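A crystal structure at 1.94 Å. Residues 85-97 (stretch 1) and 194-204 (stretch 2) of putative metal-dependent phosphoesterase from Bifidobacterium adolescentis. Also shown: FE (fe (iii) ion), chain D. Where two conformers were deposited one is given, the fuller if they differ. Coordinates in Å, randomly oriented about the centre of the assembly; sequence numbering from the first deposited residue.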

# COMPACT_ATOMS: atom_id res chain seq x y z
N VAL A 85 -2.48 -0.26 10.68
CA VAL A 85 -1.69 -1.33 10.08
C VAL A 85 -2.07 -1.40 8.59
O VAL A 85 -3.25 -1.42 8.24
N HIS A 86 -1.07 -1.42 7.73
CA HIS A 86 -1.26 -1.65 6.33
C HIS A 86 -0.80 -3.08 6.00
O HIS A 86 0.28 -3.51 6.43
N MSE A 87 -1.66 -3.80 5.28
CA MSE A 87 -1.44 -5.20 4.93
C MSE A 87 -1.30 -5.28 3.42
O MSE A 87 -2.19 -4.86 2.70
N LEU A 88 -0.23 -5.90 2.95
CA LEU A 88 -0.04 -6.16 1.54
C LEU A 88 -0.63 -7.56 1.26
O LEU A 88 -0.31 -8.52 1.98
N ALA A 89 -1.47 -7.65 0.23
CA ALA A 89 -2.20 -8.86 -0.15
C ALA A 89 -1.86 -9.16 -1.58
O ALA A 89 -2.05 -8.31 -2.44
N PHE A 90 -1.30 -10.33 -1.83
CA PHE A 90 -0.89 -10.66 -3.19
C PHE A 90 -1.58 -11.94 -3.68
O PHE A 90 -1.82 -12.88 -2.90
N GLN A 91 -1.80 -11.97 -4.99
CA GLN A 91 -2.20 -13.19 -5.71
C GLN A 91 -3.41 -13.86 -5.11
O GLN A 91 -3.40 -15.07 -4.83
N TYR A 92 -4.46 -13.08 -4.92
CA TYR A 92 -5.75 -13.61 -4.42
C TYR A 92 -6.79 -13.49 -5.51
O TYR A 92 -6.60 -12.75 -6.49
N ASP A 93 -7.90 -14.21 -5.37
CA ASP A 93 -9.00 -14.13 -6.34
C ASP A 93 -9.71 -12.78 -6.30
O ASP A 93 -10.40 -12.47 -5.34
N PRO A 94 -9.55 -11.96 -7.35
CA PRO A 94 -10.14 -10.60 -7.27
C PRO A 94 -11.68 -10.57 -7.26
O PRO A 94 -12.25 -9.60 -6.82
N SER A 95 -12.31 -11.63 -7.70
CA SER A 95 -13.77 -11.70 -7.69
C SER A 95 -14.32 -12.25 -6.35
O SER A 95 -15.51 -12.34 -6.19
N ASN A 96 -13.46 -12.63 -5.42
CA ASN A 96 -13.93 -13.11 -4.11
C ASN A 96 -14.88 -12.09 -3.47
O ASN A 96 -14.54 -10.92 -3.37
N GLU A 97 -16.08 -12.53 -3.08
CA GLU A 97 -17.16 -11.62 -2.65
C GLU A 97 -16.86 -10.93 -1.30
O GLU A 97 -17.25 -9.78 -1.11
N GLY A 194 -8.97 -16.33 2.76
CA GLY A 194 -10.20 -16.83 2.13
C GLY A 194 -10.17 -16.76 0.62
O GLY A 194 -10.66 -17.68 -0.07
N ALA A 195 -9.61 -15.67 0.11
CA ALA A 195 -9.57 -15.37 -1.33
C ALA A 195 -8.35 -16.05 -1.97
O ALA A 195 -8.09 -15.88 -3.14
N GLY A 196 -7.64 -16.86 -1.18
CA GLY A 196 -6.54 -17.68 -1.69
C GLY A 196 -5.22 -16.96 -1.78
O GLY A 196 -4.28 -17.46 -2.42
N GLY A 197 -5.13 -15.79 -1.13
CA GLY A 197 -3.96 -14.93 -1.27
C GLY A 197 -2.88 -15.09 -0.22
O GLY A 197 -2.96 -15.90 0.71
N VAL A 198 -1.90 -14.20 -0.31
CA VAL A 198 -0.73 -14.17 0.54
C VAL A 198 -0.76 -12.80 1.18
O VAL A 198 -0.89 -11.77 0.51
N VAL A 199 -0.60 -12.79 2.49
CA VAL A 199 -0.73 -11.55 3.26
C VAL A 199 0.55 -11.23 4.04
O VAL A 199 1.13 -12.08 4.74
N VAL A 200 0.99 -9.98 3.94
CA VAL A 200 2.27 -9.52 4.52
C VAL A 200 2.00 -8.22 5.30
O VAL A 200 1.32 -7.37 4.78
N ALA A 201 2.51 -8.08 6.52
CA ALA A 201 2.39 -6.83 7.28
C ALA A 201 3.40 -5.80 6.68
O ALA A 201 4.59 -6.07 6.59
N ALA A 202 2.88 -4.67 6.21
CA ALA A 202 3.68 -3.60 5.56
C ALA A 202 4.35 -2.67 6.61
O ALA A 202 3.77 -2.40 7.65
N HIS A 203 5.59 -2.28 6.32
CA HIS A 203 6.45 -1.36 7.13
C HIS A 203 6.10 -1.38 8.64
O HIS A 203 5.72 -0.36 9.23
N ALA A 204 6.22 -2.54 9.28
CA ALA A 204 5.61 -2.71 10.59
C ALA A 204 6.45 -2.07 11.70
O ALA A 204 5.98 -1.98 12.85

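The strongest polar link between the two stretches runs through the iron ion, which is bound by His 86 ND1 at 2.4 Å, His 203 NE2 at 2.3 Å and water 2 at 2.0 Å, with two further ligand atoms elsewhere in the structure. His 86 (chi1 m) points toward the opposing stretch, whereas His 203 (chi1 p) leaves its backbone sideways and its ring then comes nearer. Shared coordination brings His 86 ND1 within 3.9 Å of His 203 NE2, with the ring planes oblique at 60°. Close by, water 1 accepts from His 86 N (3.0 Å) and donates to Ala 202 O (2.7 Å), and Ala 202 N donates directly to His 86 O (2.9 Å). Within the antiparallel strands, reciprocal backbone hydrogen bonds join Leu 88 to Val 200 and Phe 90 to Val 198, and Asp 93 N donates almost linearly to Ala 195 O (2.8 Å).

On this framework the side chains alternate between two faces. Leu 88 (m, t), Phe 90 (chi1 m), Val 198 (t) and Val 200 (t) share one: Leu 88 CB lies 4.2 Å from Val 200 CB, Leu 88 CG reaches Ala 202 CB at 4.0 Å, and Val 200 CG2 meets the edge of the Phe 90 ring, 4.5 Å from CE2. The other carries Met 87, Ala 89, Val 199 (p) and Ala 201. Selenomethionine Met 87 (m, m, chi3 13°) curls its end back, placing CE 3.5 Å from Val 199 CG2 and 3.9 Å from Ala 201 CB.

Beyond the strands, Ala 195 points toward stretch 1; its CB packs 3.8 Å from Tyr 92 CB and 3.6 Å from Asn 96 CG. Tyr 92 (chi1 p) also sets CB 3.6 Å from Gly 197 CA, where a CB on the glycine would clash.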

# COMPACT_ATOMS: atom_id res chain seq x y z
CB VAL A 85 -2.01 -2.72 10.69
CG1 VAL A 85 -1.15 -3.82 10.06
CG2 VAL A 85 -1.84 -2.73 12.22
CB HIS A 86 -0.48 -0.59 5.54
CG HIS A 86 -1.11 0.77 5.59
ND1 HIS A 86 -0.75 1.80 4.74
CD2 HIS A 86 -2.12 1.26 6.35
CE1 HIS A 86 -1.49 2.87 5.00
NE2 HIS A 86 -2.33 2.57 5.97
CB MSE A 87 -2.64 -6.03 5.30
CG MSE A 87 -3.08 -5.84 6.76
SE MSE A 87 -2.23 -7.05 8.00
CE MSE A 87 -0.77 -7.82 7.00
CB LEU A 88 1.46 -6.13 1.22
CG LEU A 88 2.19 -4.80 1.32
CD1 LEU A 88 3.69 -5.04 1.24
CD2 LEU A 88 1.78 -3.79 0.24
CB ALA A 89 -3.68 -8.67 -0.02
CB PHE A 90 0.62 -10.90 -3.25
CG PHE A 90 1.44 -9.71 -2.89
CD1 PHE A 90 1.59 -8.66 -3.79
CD2 PHE A 90 2.05 -9.63 -1.65
CE1 PHE A 90 2.33 -7.51 -3.43
CE2 PHE A 90 2.83 -8.53 -1.30
CZ PHE A 90 2.95 -7.47 -2.19
CB GLN A 91 -1.00 -14.15 -5.81
CG GLN A 91 0.20 -13.53 -6.61
CD GLN A 91 -0.11 -13.34 -8.09
OE1 GLN A 91 -0.05 -12.22 -8.61
NE2 GLN A 91 -0.43 -14.44 -8.79
CB TYR A 92 -6.18 -12.87 -3.17
CG TYR A 92 -6.38 -11.41 -3.35
CD1 TYR A 92 -7.60 -10.91 -3.74
CD2 TYR A 92 -5.34 -10.53 -3.13
CE1 TYR A 92 -7.79 -9.56 -3.91
CE2 TYR A 92 -5.51 -9.17 -3.31
CZ TYR A 92 -6.73 -8.69 -3.68
OH TYR A 92 -6.89 -7.34 -3.85
CB ASP A 93 -9.98 -15.27 -6.11
CG ASP A 93 -11.24 -15.16 -6.95
OD1 ASP A 93 -11.32 -14.29 -7.88
OD2 ASP A 93 -12.17 -15.94 -6.61
CB PRO A 94 -9.58 -9.91 -8.51
CG PRO A 94 -9.36 -10.99 -9.49
CD PRO A 94 -8.91 -12.19 -8.66
CB SER A 95 -14.24 -12.60 -8.85
OG SER A 95 -13.89 -13.94 -8.53
CB ASN A 96 -12.72 -13.43 -3.22
CG ASN A 96 -13.12 -13.82 -1.83
OD1 ASN A 96 -13.34 -12.96 -0.97
ND2 ASN A 96 -13.21 -15.15 -1.59
CB GLU A 97 -18.52 -12.37 -2.61
CG GLU A 97 -19.78 -11.54 -2.16
CD GLU A 97 -21.10 -12.37 -2.08
OE1 GLU A 97 -21.61 -12.78 -3.15
OE2 GLU A 97 -21.63 -12.62 -0.95
CB ALA A 195 -9.54 -13.84 -1.57
CB VAL A 198 0.57 -14.41 -0.28
CG1 VAL A 198 1.87 -14.31 0.60
CG2 VAL A 198 0.47 -15.75 -0.99
CB VAL A 199 -2.04 -11.55 4.16
CG1 VAL A 199 -2.04 -12.69 5.12
CG2 VAL A 199 -2.17 -10.21 4.87
CB VAL A 200 3.30 -9.28 3.37
CG1 VAL A 200 4.59 -8.56 3.88
CG2 VAL A 200 3.60 -10.59 2.59
CB ALA A 201 2.66 -7.08 8.81
CB ALA A 202 2.79 -2.74 4.64
CB HIS A 203 6.37 0.07 6.54
CG HIS A 203 4.97 0.51 6.21
ND1 HIS A 203 4.01 0.77 7.18
CD2 HIS A 203 4.35 0.74 5.02
CE1 HIS A 203 2.87 1.12 6.61
NE2 HIS A 203 3.05 1.10 5.30
CB ALA A 204 5.34 -4.20 10.91
FE FE D . 1.49 1.84 3.79
O HOH W 1 1.66 -1.43 8.97
O HOH W 2 2.94 1.72 2.41